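Local atomic coordinates of tRNA (guanine(26)-N(2))-dimethyltransferase (Pyrococcus horikoshii, PDB entry 2DUL), a protein that probably methylates guanine 26 of tRNA twice on its N2 atom, drawing both methyl groups from S-adenosyl-L-methionine. Residues V195-V201 with P275-L281; V41-I45 with K289-A294. One frame throughout, in Å; residues are numbered along the deposited sequence.

Contact 1 (V195-V201 with P275-L281); sequences VGTRILV and PVWLGPL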
ATOM      1  N   VAL A 195       8.323  -5.544  -7.827  1.00 17.04           N
ATOM      2  CA  VAL A 195       8.524  -6.838  -7.169  1.00 17.50           C
ATOM      3  C   VAL A 195       8.346  -6.677  -5.659  1.00 17.52           C
ATOM      4  O   VAL A 195       7.694  -7.500  -5.003  1.00 15.84           O
ATOM      5  CB  VAL A 195       9.922  -7.421  -7.487  1.00 15.61           C
ATOM      6  CG1 VAL A 195      10.179  -8.678  -6.655  1.00 15.31           C
ATOM      7  CG2 VAL A 195      10.009  -7.759  -8.969  1.00 17.62           C
ATOM      8  N   GLY A 196       8.911  -5.602  -5.112  1.00 17.38           N
ATOM      9  CA  GLY A 196       8.775  -5.342  -3.690  1.00 17.20           C
ATOM     10  C   GLY A 196       7.312  -5.173  -3.317  1.00 17.68           C
ATOM     11  O   GLY A 196       6.864  -5.642  -2.262  1.00 16.25           O
ATOM     12  N   THR A 197       6.561  -4.506  -4.190  1.00 16.20           N
ATOM     13  CA  THR A 197       5.142  -4.277  -3.956  1.00 15.40           C
ATOM     14  C   THR A 197       4.392  -5.613  -4.005  1.00 16.88           C
ATOM     15  O   THR A 197       3.504  -5.861  -3.190  1.00 15.87           O
ATOM     16  CB  THR A 197       4.547  -3.302  -5.009  1.00 16.89           C
ATOM     17  OG1 THR A 197       5.162  -2.016  -4.870  1.00 16.96           O
ATOM     18  CG2 THR A 197       3.054  -3.147  -4.819  1.00 17.20           C
ATOM     19  N   ARG A 198       4.761  -6.473  -4.950  1.00 14.28           N
ATOM     20  CA  ARG A 198       4.114  -7.778  -5.071  1.00 14.45           C
ATOM     21  C   ARG A 198       4.531  -8.708  -3.938  1.00 15.22           C
ATOM     22  O   ARG A 198       3.773  -9.599  -3.560  1.00 15.15           O
ATOM     23  CB  ARG A 198       4.426  -8.408  -6.433  1.00 14.18           C
ATOM     24  CG  ARG A 198       3.662  -7.738  -7.561  1.00 14.76           C
ATOM     25  CD  ARG A 198       4.008  -8.297  -8.930  1.00 13.44           C
ATOM     26  NE  ARG A 198       3.278  -7.560  -9.959  1.00 15.27           N
ATOM     27  CZ  ARG A 198       1.999  -7.759 -10.263  1.00 15.87           C
ATOM     28  NH1 ARG A 198       1.426  -7.023 -11.206  1.00 12.77           N
ATOM     29  NH2 ARG A 198       1.298  -8.708  -9.645  1.00 14.23           N
ATOM     30  N   ILE A 199       5.731  -8.504  -3.395  1.00 13.04           N
ATOM     31  CA  ILE A 199       6.191  -9.307  -2.266  1.00 14.25           C
ATOM     32  C   ILE A 199       5.335  -8.937  -1.052  1.00 15.35           C
ATOM     33  O   ILE A 199       4.899  -9.806  -0.295  1.00 15.35           O
ATOM     34  CB  ILE A 199       7.694  -9.052  -1.934  1.00 14.32           C
ATOM     35  CG1 ILE A 199       8.579  -9.755  -2.970  1.00 14.42           C
ATOM     36  CG2 ILE A 199       8.026  -9.594  -0.532  1.00 13.62           C
ATOM     37  CD1 ILE A 199      10.059  -9.398  -2.872  1.00 17.20           C
ATOM     38  N   LEU A 200       5.074  -7.645  -0.881  1.00 14.55           N
ATOM     39  CA  LEU A 200       4.258  -7.179   0.240  1.00 16.34           C
ATOM     40  C   LEU A 200       2.848  -7.767   0.153  1.00 17.24           C
ATOM     41  O   LEU A 200       2.315  -8.278   1.135  1.00 17.15           O
ATOM     42  CB  LEU A 200       4.156  -5.653   0.226  1.00 19.60           C
ATOM     43  CG  LEU A 200       4.060  -4.888   1.552  1.00 25.87           C
ATOM     44  CD1 LEU A 200       3.415  -3.531   1.282  1.00 24.92           C
ATOM     45  CD2 LEU A 200       3.263  -5.660   2.577  1.00 27.92           C
ATOM     46  N   VAL A 201       2.229  -7.676  -1.020  1.00 16.20           N
ATOM     47  CA  VAL A 201       0.881  -8.218  -1.179  1.00 15.91           C
ATOM     48  C   VAL A 201       0.914  -9.718  -0.919  1.00 16.46           C
ATOM     49  O   VAL A 201       0.042 -10.263  -0.240  1.00 16.40           O
ATOM     50  CB  VAL A 201       0.334  -7.966  -2.600  1.00 15.27           C
ATOM     51  CG1 VAL A 201      -1.032  -8.637  -2.761  1.00 15.49           C
ATOM     52  CG2 VAL A 201       0.224  -6.454  -2.850  1.00 17.90           C
ATOM     53  N   PRO A 275       8.288 -15.925  -3.110  1.00 17.25           N
ATOM     54  CA  PRO A 275       7.021 -15.749  -3.823  1.00 18.18           C
ATOM     55  C   PRO A 275       6.490 -14.318  -3.879  1.00 17.89           C
ATOM     56  O   PRO A 275       6.734 -13.512  -2.984  1.00 20.17           O
ATOM     57  CB  PRO A 275       6.075 -16.690  -3.078  1.00 18.75           C
ATOM     58  CG  PRO A 275       6.594 -16.631  -1.668  1.00 18.14           C
ATOM     59  CD  PRO A 275       8.097 -16.718  -1.883  1.00 17.55           C
ATOM     60  N   VAL A 276       5.786 -14.012  -4.962  1.00 16.83           N
ATOM     61  CA  VAL A 276       5.172 -12.708  -5.150  1.00 15.74           C
ATOM     62  C   VAL A 276       3.724 -12.911  -5.567  1.00 16.38           C
ATOM     63  O   VAL A 276       3.335 -13.992  -6.019  1.00 16.97           O
ATOM     64  CB  VAL A 276       5.856 -11.884  -6.266  1.00 18.82           C
ATOM     65  CG1 VAL A 276       7.308 -11.593  -5.902  1.00 17.42           C
ATOM     66  CG2 VAL A 276       5.769 -12.642  -7.595  1.00 19.63           C
ATOM     67  N   TRP A 277       2.929 -11.864  -5.398  1.00 17.18           N
ATOM     68  CA  TRP A 277       1.530 -11.877  -5.804  1.00 17.93           C
ATOM     69  C   TRP A 277       1.572 -11.644  -7.313  1.00 18.07           C
ATOM     70  O   TRP A 277       2.220 -10.701  -7.771  1.00 15.64           O
ATOM     71  CB  TRP A 277       0.794 -10.726  -5.108  1.00 17.53           C
ATOM     72  CG  TRP A 277      -0.613 -10.514  -5.549  1.00 18.95           C
ATOM     73  CD1 TRP A 277      -1.079  -9.518  -6.354  1.00 18.44           C
ATOM     74  CD2 TRP A 277      -1.758 -11.278  -5.148  1.00 17.33           C
ATOM     75  NE1 TRP A 277      -2.447  -9.605  -6.472  1.00 19.38           N
ATOM     76  CE2 TRP A 277      -2.889 -10.677  -5.743  1.00 18.99           C
ATOM     77  CE3 TRP A 277      -1.936 -12.408  -4.339  1.00 17.92           C
ATOM     78  CZ2 TRP A 277      -4.186 -11.168  -5.556  1.00 20.15           C
ATOM     79  CZ3 TRP A 277      -3.232 -12.898  -4.152  1.00 18.79           C
ATOM     80  CH2 TRP A 277      -4.336 -12.275  -4.760  1.00 18.68           C
ATOM     81  N   LEU A 278       0.922 -12.514  -8.086  1.00 17.23           N
ATOM     82  CA  LEU A 278       0.886 -12.356  -9.542  1.00 17.94           C
ATOM     83  C   LEU A 278      -0.508 -11.931  -9.995  1.00 19.21           C
ATOM     84  O   LEU A 278      -0.804 -11.900 -11.191  1.00 18.76           O
ATOM     85  CB  LEU A 278       1.274 -13.663 -10.250  1.00 16.56           C
ATOM     86  CG  LEU A 278       2.727 -14.130 -10.118  1.00 17.53           C
ATOM     87  CD1 LEU A 278       2.939 -15.406 -10.920  1.00 16.36           C
ATOM     88  CD2 LEU A 278       3.656 -13.031 -10.628  1.00 17.49           C
ATOM     89  N   GLY A 279      -1.363 -11.604  -9.032  1.00 18.56           N
ATOM     90  CA  GLY A 279      -2.704 -11.167  -9.367  1.00 18.33           C
ATOM     91  C   GLY A 279      -2.746  -9.671  -9.619  1.00 19.24           C
ATOM     92  O   GLY A 279      -1.698  -9.040  -9.777  1.00 19.41           O
ATOM     93  N   PRO A 280      -3.945  -9.071  -9.669  1.00 18.43           N
ATOM     94  CA  PRO A 280      -4.119  -7.633  -9.905  1.00 18.69           C
ATOM     95  C   PRO A 280      -3.507  -6.792  -8.787  1.00 18.41           C
ATOM     96  O   PRO A 280      -3.489  -7.210  -7.630  1.00 18.77           O
ATOM     97  CB  PRO A 280      -5.640  -7.465  -9.941  1.00 18.69           C
ATOM     98  CG  PRO A 280      -6.145  -8.834 -10.341  1.00 20.43           C
ATOM     99  CD  PRO A 280      -5.248  -9.750  -9.558  1.00 18.84           C
ATOM    100  N   LEU A 281      -2.997  -5.611  -9.130  1.00 17.89           N
ATOM    101  CA  LEU A 281      -2.453  -4.720  -8.113  1.00 19.88           C
ATOM    102  C   LEU A 281      -3.455  -3.592  -7.884  1.00 21.45           C
ATOM    103  O   LEU A 281      -3.196  -2.657  -7.133  1.00 21.05           O
ATOM    104  CB  LEU A 281      -1.089  -4.152  -8.531  1.00 18.28           C
ATOM    105  CG  LEU A 281       0.086  -5.124  -8.355  1.00 18.47           C
ATOM    106  CD1 LEU A 281       1.396  -4.411  -8.682  1.00 17.76           C
ATOM    107  CD2 LEU A 281       0.121  -5.654  -6.918  1.00 19.16           C
TER
HETATM  108  O   HOH W   1      -1.225  -7.579 -12.370  1.00 21.88           O
HETATM  109  O   HOH W   2       5.112 -12.665  -0.890  1.00 15.71           O

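Contact 2 (V41-I45 with K289-A294); sequences VLLNI and KMVKEA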
ATOM      1  N   VAL A  41      -9.308   9.323   0.470  1.00 22.87           N
ATOM      2  CA  VAL A  41     -10.084   9.173  -0.754  1.00 21.62           C
ATOM      3  C   VAL A  41     -10.725   7.792  -0.803  1.00 21.86           C
ATOM      4  O   VAL A  41     -11.923   7.656  -1.061  1.00 21.56           O
ATOM      5  CB  VAL A  41      -9.199   9.361  -2.004  1.00 22.41           C
ATOM      6  CG1 VAL A  41      -9.985   8.989  -3.264  1.00 22.05           C
ATOM      7  CG2 VAL A  41      -8.728  10.808  -2.089  1.00 21.90           C
ATOM      8  N   LEU A  42      -9.917   6.771  -0.538  1.00 22.24           N
ATOM      9  CA  LEU A  42     -10.392   5.396  -0.555  1.00 22.61           C
ATOM     10  C   LEU A  42     -11.534   5.166   0.426  1.00 22.00           C
ATOM     11  O   LEU A  42     -12.544   4.550   0.077  1.00 22.94           O
ATOM     12  CB  LEU A  42      -9.239   4.435  -0.239  1.00 22.20           C
ATOM     13  CG  LEU A  42      -9.595   2.943  -0.260  1.00 26.00           C
ATOM     14  CD1 LEU A  42     -10.161   2.574  -1.627  1.00 24.67           C
ATOM     15  CD2 LEU A  42      -8.362   2.104   0.056  1.00 24.57           C
ATOM     16  N   LEU A  43     -11.382   5.661   1.649  1.00 21.41           N
ATOM     17  CA  LEU A  43     -12.411   5.475   2.660  1.00 23.21           C
ATOM     18  C   LEU A  43     -13.731   6.130   2.274  1.00 23.91           C
ATOM     19  O   LEU A  43     -14.795   5.683   2.702  1.00 24.16           O
ATOM     20  CB  LEU A  43     -11.930   5.995   4.022  1.00 22.99           C
ATOM     21  CG  LEU A  43     -11.267   4.950   4.935  1.00 25.18           C
ATOM     22  CD1 LEU A  43     -10.257   4.121   4.167  1.00 25.53           C
ATOM     23  CD2 LEU A  43     -10.609   5.654   6.111  1.00 24.68           C
ATOM     24  N   ASN A  44     -13.664   7.179   1.460  1.00 23.76           N
ATOM     25  CA  ASN A  44     -14.871   7.864   1.016  1.00 26.08           C
ATOM     26  C   ASN A  44     -15.600   7.054  -0.048  1.00 27.55           C
ATOM     27  O   ASN A  44     -16.718   7.390  -0.441  1.00 28.99           O
ATOM     28  CB  ASN A  44     -14.524   9.257   0.491  1.00 26.95           C
ATOM     29  CG  ASN A  44     -14.559  10.306   1.583  1.00 27.73           C
ATOM     30  OD1 ASN A  44     -15.630  10.666   2.067  1.00 26.91           O
ATOM     31  ND2 ASN A  44     -13.389  10.791   1.989  1.00 28.57           N
ATOM     32  N   ILE A  45     -14.962   5.981  -0.506  1.00 27.18           N
ATOM     33  CA  ILE A  45     -15.554   5.098  -1.500  1.00 27.90           C
ATOM     34  C   ILE A  45     -16.052   3.840  -0.800  1.00 28.16           C
ATOM     35  O   ILE A  45     -17.189   3.416  -1.004  1.00 27.01           O
ATOM     36  CB  ILE A  45     -14.526   4.684  -2.584  1.00 30.33           C
ATOM     37  CG1 ILE A  45     -14.019   5.921  -3.330  1.00 31.69           C
ATOM     38  CG2 ILE A  45     -15.159   3.703  -3.561  1.00 30.24           C
ATOM     39  CD1 ILE A  45     -15.107   6.710  -4.024  1.00 33.79           C
ATOM     40  N   LYS A 289     -13.104   5.275  -9.534  1.00 29.20           N
ATOM     41  CA  LYS A 289     -13.927   6.080  -8.635  1.00 29.03           C
ATOM     42  C   LYS A 289     -13.066   7.000  -7.773  1.00 28.47           C
ATOM     43  O   LYS A 289     -13.467   8.121  -7.459  1.00 29.52           O
ATOM     44  CB  LYS A 289     -14.761   5.189  -7.713  1.00 29.62           C
ATOM     45  CG  LYS A 289     -15.943   4.499  -8.371  1.00 32.71           C
ATOM     46  CD  LYS A 289     -16.877   3.926  -7.312  1.00 34.78           C
ATOM     47  CE  LYS A 289     -18.135   3.323  -7.918  1.00 36.90           C
ATOM     48  NZ  LYS A 289     -17.836   2.139  -8.767  1.00 39.83           N
ATOM     49  N   MET A 290     -11.889   6.518  -7.383  1.00 26.55           N
ATOM     50  CA  MET A 290     -10.976   7.298  -6.554  1.00 26.27           C
ATOM     51  C   MET A 290     -10.519   8.580  -7.243  1.00 27.25           C
ATOM     52  O   MET A 290     -10.426   9.635  -6.611  1.00 28.14           O
ATOM     53  CB  MET A 290      -9.758   6.451  -6.169  1.00 26.43           C
ATOM     54  CG  MET A 290     -10.064   5.368  -5.143  1.00 26.16           C
ATOM     55  SD  MET A 290      -8.591   4.434  -4.661  1.00 24.44           S
ATOM     56  CE  MET A 290      -7.688   5.659  -3.665  1.00 24.49           C
ATOM     57  N   VAL A 291     -10.226   8.495  -8.536  1.00 27.66           N
ATOM     58  CA  VAL A 291      -9.792   9.673  -9.280  1.00 28.46           C
ATOM     59  C   VAL A 291     -10.882  10.738  -9.207  1.00 29.15           C
ATOM     60  O   VAL A 291     -10.603  11.915  -8.974  1.00 29.16           O
ATOM     61  CB  VAL A 291      -9.519   9.336 -10.767  1.00 29.84           C
ATOM     62  CG1 VAL A 291      -9.267  10.619 -11.558  1.00 31.27           C
ATOM     63  CG2 VAL A 291      -8.313   8.418 -10.875  1.00 27.87           C
ATOM     64  N   LYS A 292     -12.124  10.303  -9.391  1.00 29.49           N
ATOM     65  CA  LYS A 292     -13.279  11.193  -9.368  1.00 32.32           C
ATOM     66  C   LYS A 292     -13.523  11.754  -7.969  1.00 32.93           C
ATOM     67  O   LYS A 292     -13.768  12.952  -7.803  1.00 32.92           O
ATOM     68  CB  LYS A 292     -14.513  10.433  -9.867  1.00 34.68           C
ATOM     69  CG  LYS A 292     -15.753  11.283 -10.109  1.00 40.03           C
ATOM     70  CD  LYS A 292     -16.527  11.538  -8.829  1.00 42.90           C
ATOM     71  CE  LYS A 292     -17.867  12.187  -9.126  1.00 44.10           C
ATOM     72  NZ  LYS A 292     -18.668  12.364  -7.881  1.00 46.23           N
ATOM     73  N   GLU A 293     -13.457  10.884  -6.965  1.00 31.97           N
ATOM     74  CA  GLU A 293     -13.669  11.305  -5.585  1.00 32.97           C
ATOM     75  C   GLU A 293     -12.597  12.311  -5.177  1.00 32.61           C
ATOM     76  O   GLU A 293     -12.886  13.301  -4.503  1.00 32.16           O
ATOM     77  CB  GLU A 293     -13.619  10.098  -4.643  1.00 33.41           C
ATOM     78  CG  GLU A 293     -13.820  10.451  -3.169  1.00 37.13           C
ATOM     79  CD  GLU A 293     -15.242  10.890  -2.853  1.00 40.32           C
ATOM     80  OE1 GLU A 293     -15.494  11.328  -1.708  1.00 40.71           O
ATOM     81  OE2 GLU A 293     -16.109  10.789  -3.745  1.00 41.26           O
ATOM     82  N   ALA A 294     -11.361  12.053  -5.591  1.00 31.85           N
ATOM     83  CA  ALA A 294     -10.250  12.935  -5.261  1.00 34.69           C
ATOM     84  C   ALA A 294     -10.465  14.326  -5.847  1.00 36.64           C
ATOM     85  O   ALA A 294     -10.143  15.333  -5.214  1.00 36.17           O
ATOM     86  CB  ALA A 294      -8.946  12.348  -5.777  1.00 33.82           C
TER

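Contact 1 (V195-V201 with P275-L281)
The guanidinium of R198 carries L281 CD1 over one face, 3.5 Å above the plane and offset toward the rim, while two carbonyls and a water meet it at the edge. Those two carbonyls share one nitrogen: R198 NH2 donates to W277 O at 2.9 Å and to G279 O at 3.0 Å, both bonds being nearly straight. Both acceptors lie in or close to the guanidinium plane, although NH2 sits above the carbonyl plane of W277 and within that of G279. R198 NH1 reaches G279 O a second time through water 1, and NE forms a salt bridge with E194, which should help fix the rotation of the group. An extended chain from CG to NE delivers it there, past W277 O.

The indole of W277 is covered on both faces, each time toward the rim: V201 CG1 makes a CH-pi contact over one face, 3.6 Å from the centroid of the five-membered ring, and G279 N lies 3.3 Å above the opposite face. V201 CG1 reaches the ring because it stands anti to its backbone N (chi1 176°). At the edge, W277 NE1 donates to P280 O at 2.9 Å, so the chain after the strand folds back round its own tryptophan. Between the backbones, W277 N bonds to R198 O, and water 2 joins I199 O to P275 O. V276 CG1 packs on I199 CG1 at 3.7 Å.

The axes of 195-201 and 275-277 cross at 90°, 5.5 Å apart at their closest. Strand 273-277 is an edge strand of a three-stranded antiparallel sheet, whose neighbour 247-252 touches V195, while T197 and V201 touch strand 213-223 of the large mixed sheet. Helix 192-209 is thus wedged between two sheets, with an arginine joining it to the turn that leaves the edge strand.

Contact 2 (V41-I45 with K289-A294)
I45 and E293 run alongside each other, pointing opposite ways, with I45 CD1 lying 3.8 Å from E293 CB. The same methyl also meets K289 CB at 4.0 Å, so it sits between side chains one helical turn apart; the lysine then leads away. E293 bends at chi2, and the E293 and N44 side chains run nearly perpendicular, yet the carboxylate and amide planes are tilted by only 30°. E293 OE1 comes within 3.2 Å of N44 CB, a contact with carbon; the N44 amide nitrogen instead donates to V40 O and E68 O.

V41 spreads its two methyls over the other helix: CG1 lies 3.4 Å from M290 O, and CG2 packs against A294 CB at 4.0 Å. M290 SD lies 3.9 Å from L42 CD1, and the bend at chi3 (71°) turns the methyl CE back to L42 CB.

The axes of 41-45 and 289-294 pass 9.2 Å apart at 109°, so helices 33-46 and 284-295 cross steeply here. Strand 213-223 touches L42 and M290 through I218 and L219, and helix 302-314 covers M290 and A294 with L309.

How the contacts relate
Contact 1 is nested along the chain inside the loop closed by contact 2, and strand 273-277 is followed in the chain, after a short loop, by helix 284-295. Their centres are 23 Å apart and their nearest atoms about 9 Å, so they do not touch. Strand 213-223, at the end of the nine-stranded sheet, meets both: V217 touches contact 1, whereas I218 and L219 touch contact 2. Contact 2 lies nearer the predicted S-adenosyl-L-methionine site, with the V41 side chain about 9 Å from that of R36 and L42 about 10 Å from R61. Contact 1 is away from that site; a glycerol, probably from crystallisation, lies about 4 Å from the L281 side chain.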